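Local atomic coordinates of STIL N-terminal domain-containing protein (Trichoplax adhaerens, PDB entry 5OI9), a protein that probably acts in centriole assembly, as STIL does, through an N-terminal domain likely to serve in binding partners such as CEP85. Residues L241-D246 with G258-G263; R213-P218 with V299-T304. All coordinates share one frame; numbering follows the deposited sequence.

Contact 1: L241-D246 with G258-G263; sequences LLLVLD and GIWVDG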
ATOM      1  N   LEU A 241      26.778  11.629  -6.344  1.00 24.66           N
ATOM      2  CA  LEU A 241      25.576  11.299  -5.593  1.00 17.67           C
ATOM      3  C   LEU A 241      25.886  11.142  -4.111  1.00 19.32           C
ATOM      4  O   LEU A 241      26.878  10.512  -3.732  1.00 21.95           O
ATOM      5  CB  LEU A 241      24.948  10.011  -6.128  1.00 15.32           C
ATOM      6  CG  LEU A 241      24.645   9.962  -7.626  1.00 16.13           C
ATOM      7  CD1 LEU A 241      23.945   8.661  -7.987  1.00 23.57           C
ATOM      8  CD2 LEU A 241      23.811  11.163  -8.048  1.00 13.20           C
ATOM      9  N   LEU A 242      25.020  11.712  -3.277  1.00 17.52           N
ATOM     10  CA  LEU A 242      25.099  11.579  -1.828  1.00 17.18           C
ATOM     11  C   LEU A 242      23.834  10.889  -1.341  1.00 16.53           C
ATOM     12  O   LEU A 242      22.725  11.344  -1.639  1.00 15.86           O
ATOM     13  CB  LEU A 242      25.260  12.945  -1.155  1.00 16.04           C
ATOM     14  CG  LEU A 242      26.683  13.484  -1.007  1.00 32.79           C
ATOM     15  CD1 LEU A 242      26.669  14.950  -0.598  1.00 35.96           C
ATOM     16  CD2 LEU A 242      27.436  12.658   0.018  1.00 31.76           C
ATOM     17  N   LEU A 243      24.000   9.799  -0.597  1.00 16.75           N
ATOM     18  CA  LEU A 243      22.863   9.054  -0.073  1.00 15.29           C
ATOM     19  C   LEU A 243      22.428   9.645   1.259  1.00 14.57           C
ATOM     20  O   LEU A 243      23.261  10.012   2.093  1.00 12.34           O
ATOM     21  CB  LEU A 243      23.211   7.575   0.092  1.00 14.56           C
ATOM     22  CG  LEU A 243      23.744   6.850  -1.148  1.00 15.54           C
ATOM     23  CD1 LEU A 243      23.719   5.347  -0.931  1.00 12.73           C
ATOM     24  CD2 LEU A 243      22.962   7.226  -2.398  1.00 12.91           C
ATOM     25  N   VAL A 244      21.115   9.736   1.454  1.00 14.14           N
ATOM     26  CA  VAL A 244      20.533  10.397   2.615  1.00 11.85           C
ATOM     27  C   VAL A 244      19.518   9.466   3.261  1.00 15.23           C
ATOM     28  O   VAL A 244      18.754   8.785   2.567  1.00 11.25           O
ATOM     29  CB  VAL A 244      19.871  11.738   2.227  1.00 14.32           C
ATOM     30  CG1 VAL A 244      19.428  12.491   3.464  1.00 12.30           C
ATOM     31  CG2 VAL A 244      20.823  12.594   1.396  1.00 15.58           C
ATOM     32  N   LEU A 245      19.510   9.436   4.593  1.00 11.65           N
ATOM     33  CA  LEU A 245      18.505   8.680   5.324  1.00 13.79           C
ATOM     34  C   LEU A 245      17.130   9.320   5.158  1.00 16.83           C
ATOM     35  O   LEU A 245      17.005  10.535   4.979  1.00 16.54           O
ATOM     36  CB  LEU A 245      18.870   8.605   6.805  1.00 13.46           C
ATOM     37  CG  LEU A 245      20.167   7.875   7.147  1.00 22.84           C
ATOM     38  CD1 LEU A 245      20.454   7.964   8.638  1.00 24.56           C
ATOM     39  CD2 LEU A 245      20.087   6.425   6.698  1.00 18.57           C
ATOM     40  N   ASP A 246      16.084   8.489   5.230  1.00 12.87           N
ATOM     41  CA  ASP A 246      14.727   9.000   5.064  1.00 14.07           C
ATOM     42  C   ASP A 246      14.260   9.836   6.252  1.00 17.39           C
ATOM     43  O   ASP A 246      13.173  10.419   6.186  1.00 17.05           O
ATOM     44  CB  ASP A 246      13.743   7.850   4.811  1.00 15.20           C
ATOM     45  CG  ASP A 246      13.653   6.864   5.973  1.00 18.92           C
ATOM     46  OD1 ASP A 246      14.303   7.081   7.017  1.00 15.69           O
ATOM     47  OD2 ASP A 246      12.919   5.856   5.834  1.00 13.76           O
ATOM     48  N   GLY A 258      16.689  11.837  -6.691  1.00 12.74           N
ATOM     49  CA  GLY A 258      16.135  10.499  -6.766  1.00 13.46           C
ATOM     50  C   GLY A 258      16.148   9.829  -5.403  1.00 10.27           C
ATOM     51  O   GLY A 258      16.130  10.492  -4.368  1.00 11.93           O
ATOM     52  N   ILE A 259      16.177   8.496  -5.439  1.00  8.70           N
ATOM     53  CA  ILE A 259      16.013   7.665  -4.254  1.00 12.41           C
ATOM     54  C   ILE A 259      16.979   6.491  -4.321  1.00 10.16           C
ATOM     55  O   ILE A 259      17.525   6.160  -5.375  1.00 10.10           O
ATOM     56  CB  ILE A 259      14.570   7.129  -4.112  1.00  9.40           C
ATOM     57  CG1 ILE A 259      14.221   6.246  -5.313  1.00 10.04           C
ATOM     58  CG2 ILE A 259      13.578   8.267  -3.971  1.00  9.57           C
ATOM     59  CD1 ILE A 259      12.844   5.599  -5.230  1.00 10.32           C
ATOM     60  N   TRP A 260      17.186   5.861  -3.167  1.00 11.42           N
ATOM     61  CA  TRP A 260      17.839   4.564  -3.095  1.00 12.98           C
ATOM     62  C   TRP A 260      16.929   3.598  -2.350  1.00 12.46           C
ATOM     63  O   TRP A 260      16.165   3.997  -1.466  1.00 11.75           O
ATOM     64  CB  TRP A 260      19.222   4.642  -2.420  1.00  9.31           C
ATOM     65  CG  TRP A 260      19.215   5.108  -0.996  1.00 12.44           C
ATOM     66  CD1 TRP A 260      19.417   6.384  -0.549  1.00 13.27           C
ATOM     67  CD2 TRP A 260      19.017   4.302   0.171  1.00 12.12           C
ATOM     68  NE1 TRP A 260      19.350   6.421   0.823  1.00 12.19           N
ATOM     69  CE2 TRP A 260      19.105   5.156   1.289  1.00 14.83           C
ATOM     70  CE3 TRP A 260      18.769   2.941   0.380  1.00 12.67           C
ATOM     71  CZ2 TRP A 260      18.950   4.696   2.596  1.00 13.41           C
ATOM     72  CZ3 TRP A 260      18.611   2.486   1.679  1.00 16.57           C
ATOM     73  CH2 TRP A 260      18.705   3.361   2.770  1.00 12.47           C
ATOM     74  N   VAL A 261      16.992   2.324  -2.734  1.00 11.28           N
ATOM     75  CA  VAL A 261      16.162   1.281  -2.143  1.00 10.31           C
ATOM     76  C   VAL A 261      17.037   0.069  -1.852  1.00 16.74           C
ATOM     77  O   VAL A 261      17.883  -0.310  -2.670  1.00 16.20           O
ATOM     78  CB  VAL A 261      14.978   0.900  -3.060  1.00 12.29           C
ATOM     79  CG1 VAL A 261      14.226  -0.304  -2.500  1.00 10.72           C
ATOM     80  CG2 VAL A 261      14.033   2.083  -3.230  1.00  8.46           C
ATOM     81  N   ASP A 262      16.830  -0.538  -0.685  1.00 17.02           N
ATOM     82  CA  ASP A 262      17.597  -1.688  -0.234  1.00 17.94           C
ATOM     83  C   ASP A 262      16.644  -2.795   0.204  1.00 25.38           C
ATOM     84  O   ASP A 262      15.520  -2.533   0.642  1.00 23.18           O
ATOM     85  CB  ASP A 262      18.529  -1.297   0.926  1.00 21.38           C
ATOM     86  CG  ASP A 262      19.353  -2.459   1.442  1.00 33.40           C
ATOM     87  OD1 ASP A 262      19.603  -3.407   0.671  1.00 38.69           O
ATOM     88  OD2 ASP A 262      19.741  -2.424   2.630  1.00 34.15           O
ATOM     89  N   GLY A 263      17.097  -4.038   0.070  1.00 21.54           N
ATOM     90  CA  GLY A 263      16.382  -5.168   0.632  1.00 27.23           C
ATOM     91  C   GLY A 263      15.320  -5.794  -0.241  1.00 24.39           C
ATOM     92  O   GLY A 263      14.395  -6.417   0.292  1.00 23.82           O
TER
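Trp260 carries its CG between the backbone N and the carbonyl carbon (chi1 62°), while Leu243 keeps its CG anti to the carbonyl carbon; together these torsions bring the indole and the leucine branches together on one face of a mixed beta-sheet. Strand 241-245 is the outermost strand counted within this chain and strand 256-264 lies two places in. The CA atoms of Leu243 and Trp260 are 7.4 Å apart although strand 229-235 comes between their strands in the sheet order, and the Trp260 side chain reaches the main chain of strand 241-245. The two side chains meet obliquely. Leu243 CB lies 4.0 Å from Trp260 CD1, its CD2 is 4.1 Å from the same atom, and its CD1 reaches over one face of the indole. Leu215 of helix 210-216 also packs against Leu243, so the pair belongs to the interface of helix and sheet. Trp260 makes both an apolar and a polar contact: the pyrrole edge of the buried indole finds an acceptor in the main chain of strand 241-245. Trp260 NE1 donates to Val244 O at 3.0 Å, with an N-H...O angle of 153°, arriving above the carbonyl plane, 46° out of it.

Contact 2: R213-P218 with V299-T304; sequences RSLSGP and VLYTQT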
ATOM      1  N   ARG A 213      28.771   3.158   2.276  1.00 16.31           N
ATOM      2  CA  ARG A 213      29.663   2.025   2.509  1.00 21.73           C
ATOM      3  C   ARG A 213      28.924   0.850   3.138  1.00 18.06           C
ATOM      4  O   ARG A 213      29.226  -0.312   2.840  1.00 23.08           O
ATOM      5  CB  ARG A 213      30.838   2.454   3.390  1.00 18.52           C
ATOM      6  CG  ARG A 213      32.044   2.948   2.608  1.00 25.09           C
ATOM      7  CD  ARG A 213      33.178   3.414   3.519  1.00 24.86           C
ATOM      8  NE  ARG A 213      33.051   4.824   3.875  1.00 37.38           N
ATOM      9  CZ  ARG A 213      32.853   5.273   5.108  1.00 26.67           C
ATOM     10  NH1 ARG A 213      32.771   4.424   6.124  1.00 23.93           N
ATOM     11  NH2 ARG A 213      32.748   6.577   5.327  1.00 22.94           N
ATOM     12  N   SER A 214      27.951   1.128   4.010  1.00 20.47           N
ATOM     13  CA  SER A 214      27.207   0.041   4.640  1.00 23.20           C
ATOM     14  C   SER A 214      26.224  -0.604   3.671  1.00 20.35           C
ATOM     15  O   SER A 214      25.921  -1.795   3.802  1.00 25.81           O
ATOM     16  CB  SER A 214      26.476   0.552   5.883  1.00 24.32           C
ATOM     17  OG  SER A 214      25.518   1.536   5.542  1.00 31.16           O
ATOM     18  N   LEU A 215      25.720   0.157   2.695  1.00 20.38           N
ATOM     19  CA  LEU A 215      24.789  -0.407   1.722  1.00 18.59           C
ATOM     20  C   LEU A 215      25.505  -1.305   0.723  1.00 26.00           C
ATOM     21  O   LEU A 215      24.980  -2.355   0.337  1.00 26.48           O
ATOM     22  CB  LEU A 215      24.046   0.713   0.996  1.00 17.10           C
ATOM     23  CG  LEU A 215      22.980   1.432   1.820  1.00 18.55           C
ATOM     24  CD1 LEU A 215      22.514   2.691   1.110  1.00 15.11           C
ATOM     25  CD2 LEU A 215      21.809   0.504   2.093  1.00 22.12           C
ATOM     26  N   SER A 216      26.695  -0.909   0.285  1.00 23.22           N
ATOM     27  CA  SER A 216      27.484  -1.746  -0.608  1.00 26.56           C
ATOM     28  C   SER A 216      28.276  -2.812   0.133  1.00 29.73           C
ATOM     29  O   SER A 216      28.921  -3.640  -0.517  1.00 32.28           O
ATOM     30  CB  SER A 216      28.434  -0.882  -1.442  1.00 21.33           C
ATOM     31  OG  SER A 216      29.393  -0.245  -0.614  1.00 44.81           O
ATOM     32  N   GLY A 217      28.237  -2.815   1.468  1.00 28.04           N
ATOM     33  CA  GLY A 217      28.982  -3.767   2.242  1.00 26.40           C
ATOM     34  C   GLY A 217      28.346  -5.147   2.231  1.00 33.43           C
ATOM     35  O   GLY A 217      27.269  -5.362   1.656  1.00 37.18           O
ATOM     36  N   PRO A 218      29.015  -6.101   2.886  1.00 40.78           N
ATOM     37  CA  PRO A 218      28.551  -7.497   2.823  1.00 43.60           C
ATOM     38  C   PRO A 218      27.209  -7.741   3.488  1.00 40.91           C
ATOM     39  O   PRO A 218      26.554  -8.736   3.161  1.00 44.72           O
ATOM     40  CB  PRO A 218      29.674  -8.266   3.534  1.00 47.91           C
ATOM     41  CG  PRO A 218      30.319  -7.253   4.425  1.00 45.12           C
ATOM     42  CD  PRO A 218      30.252  -5.959   3.674  1.00 41.10           C
ATOM     43  N   VAL A 299      18.983   4.190  -7.105  1.00 13.35           N
ATOM     44  CA  VAL A 299      20.115   3.339  -6.760  1.00 11.55           C
ATOM     45  C   VAL A 299      19.543   2.141  -6.018  1.00 11.95           C
ATOM     46  O   VAL A 299      19.077   2.267  -4.881  1.00 12.96           O
ATOM     47  CB  VAL A 299      21.158   4.089  -5.920  1.00 13.75           C
ATOM     48  CG1 VAL A 299      22.351   3.197  -5.637  1.00 13.02           C
ATOM     49  CG2 VAL A 299      21.599   5.357  -6.637  1.00 10.01           C
ATOM     50  N   LEU A 300      19.553   0.980  -6.666  1.00 11.98           N
ATOM     51  CA  LEU A 300      18.845  -0.200  -6.183  1.00 13.36           C
ATOM     52  C   LEU A 300      19.853  -1.211  -5.653  1.00 17.50           C
ATOM     53  O   LEU A 300      20.601  -1.816  -6.430  1.00 18.86           O
ATOM     54  CB  LEU A 300      17.993  -0.805  -7.296  1.00 10.92           C
ATOM     55  CG  LEU A 300      16.993  -1.884  -6.877  1.00 17.44           C
ATOM     56  CD1 LEU A 300      16.023  -1.337  -5.843  1.00 13.13           C
ATOM     57  CD2 LEU A 300      16.246  -2.410  -8.092  1.00 14.79           C
ATOM     58  N   TYR A 301      19.859  -1.405  -4.336  1.00 13.19           N
ATOM     59  CA  TYR A 301      20.702  -2.411  -3.691  1.00 15.63           C
ATOM     60  C   TYR A 301      19.892  -3.693  -3.553  1.00 17.99           C
ATOM     61  O   TYR A 301      19.162  -3.891  -2.582  1.00 20.96           O
ATOM     62  CB  TYR A 301      21.193  -1.916  -2.336  1.00 14.70           C
ATOM     63  CG  TYR A 301      22.095  -0.710  -2.422  1.00 16.34           C
ATOM     64  CD1 TYR A 301      23.467  -0.857  -2.578  1.00 15.58           C
ATOM     65  CD2 TYR A 301      21.576   0.578  -2.348  1.00 14.04           C
ATOM     66  CE1 TYR A 301      24.299   0.242  -2.659  1.00 18.25           C
ATOM     67  CE2 TYR A 301      22.399   1.682  -2.428  1.00 13.61           C
ATOM     68  CZ  TYR A 301      23.760   1.509  -2.585  1.00 19.85           C
ATOM     69  OH  TYR A 301      24.585   2.605  -2.665  1.00 17.83           O
ATOM     70  N   THR A 302      20.017  -4.578  -4.537  1.00 16.05           N
ATOM     71  CA  THR A 302      19.297  -5.840  -4.463  1.00 21.24           C
ATOM     72  C   THR A 302      20.018  -6.815  -3.536  1.00 25.08           C
ATOM     73  O   THR A 302      21.227  -6.720  -3.300  1.00 21.85           O
ATOM     74  CB  THR A 302      19.132  -6.466  -5.851  1.00 20.42           C
ATOM     75  OG1 THR A 302      20.404  -6.905  -6.341  1.00 20.81           O
ATOM     76  CG2 THR A 302      18.532  -5.460  -6.822  1.00 19.29           C
ATOM     77  N   GLN A 303      19.249  -7.763  -3.005  1.00 22.32           N
ATOM     78  CA  GLN A 303      19.781  -8.773  -2.101  1.00 27.35           C
ATOM     79  C   GLN A 303      20.535  -9.880  -2.824  1.00 23.28           C
ATOM     80  O   GLN A 303      21.207 -10.680  -2.164  1.00 29.63           O
ATOM     81  CB  GLN A 303      18.649  -9.394  -1.277  1.00 30.92           C
ATOM     82  CG  GLN A 303      17.919  -8.420  -0.371  1.00 35.10           C
ATOM     83  CD  GLN A 303      16.650  -9.013   0.212  1.00 42.70           C
ATOM     84  OE1 GLN A 303      15.964  -9.800  -0.441  1.00 41.27           O
ATOM     85  NE2 GLN A 303      16.333  -8.641   1.447  1.00 49.32           N
ATOM     86  N   THR A 304      20.446  -9.946  -4.151  1.00 18.43           N
ATOM     87  CA  THR A 304      21.026 -11.043  -4.911  1.00 23.78           C
ATOM     88  C   THR A 304      22.273 -10.651  -5.693  1.00 22.66           C
ATOM     89  O   THR A 304      22.841 -11.502  -6.385  1.00 19.98           O
ATOM     90  CB  THR A 304      19.981 -11.628  -5.872  1.00 31.61           C
ATOM     91  OG1 THR A 304      19.516 -10.606  -6.765  1.00 31.21           O
ATOM     92  CG2 THR A 304      18.795 -12.187  -5.093  1.00 29.12           C
TER
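This is a helix-on-sheet contact built on a CH-pi interaction between Leu215 and Tyr301: helix 210-216 packs, through Leu215, against strand 296-302, an inner strand of the seven-stranded mixed sheet. It illustrates how an aromatic ring lying under a short helix can take up a backbone and a side chain at once. Leu215 CB sits over the centre of the Tyr301 ring, 3.7 Å from the centroid and only 12° off the ring normal. The leucine branch extends across the same ring, with Leu215 CD1 3.7 Å from Tyr301 CE2, and the two side chains cross at about a right angle. Tyr301 has its CG beside the backbone N (chi1 -64°), which sends the ring off the sheet toward the helix, and its second torsion of -88° turns a broad face to Leu215. The main chain joins in: Leu215 O approaches Tyr301 CD1 to 3.6 Å, and Ser216 N comes obliquely to within 4.0 Å of Tyr301 CE1. Ser216 OG, meanwhile, is bonded back to Ala212 O within the helix. Leu243 and Asp262 touch both Leu215 and Tyr301, extending the packing to two more strands. An alanine in place of Tyr301 would probably open a gap beneath Leu215, leaving its CB and CD1 without the ring they rest on. With no hydrogen bond between the two segments, the join depends on dispersion, burial of apolar surface and the weak attraction of C-H groups to the ring's pi cloud.

How the contacts relate
Contacts 1 and 2 lie on one sheet, their centres about 11 Å apart. Along the chain the order is 213-218, 241-246, 258-263, 299-304, so contact 1 is nested within the loop that contact 2 closes. Strands 256-264 and 296-302 run side by side and parallel, and probable backbone hydrogen bonds join them, Val261 O to Tyr301 N at 2.8 Å and Val261 N to Val299 O at 3.0 Å. Leu215 of contact 2 joins the two, since it also touches Leu243 and Trp260 of contact 1. The general lesson is that paired segments 12 or 81 residues apart in the chain, here three strands and a helix, can pack into one continuous, largely apolar patch within this STIL N-terminal domain.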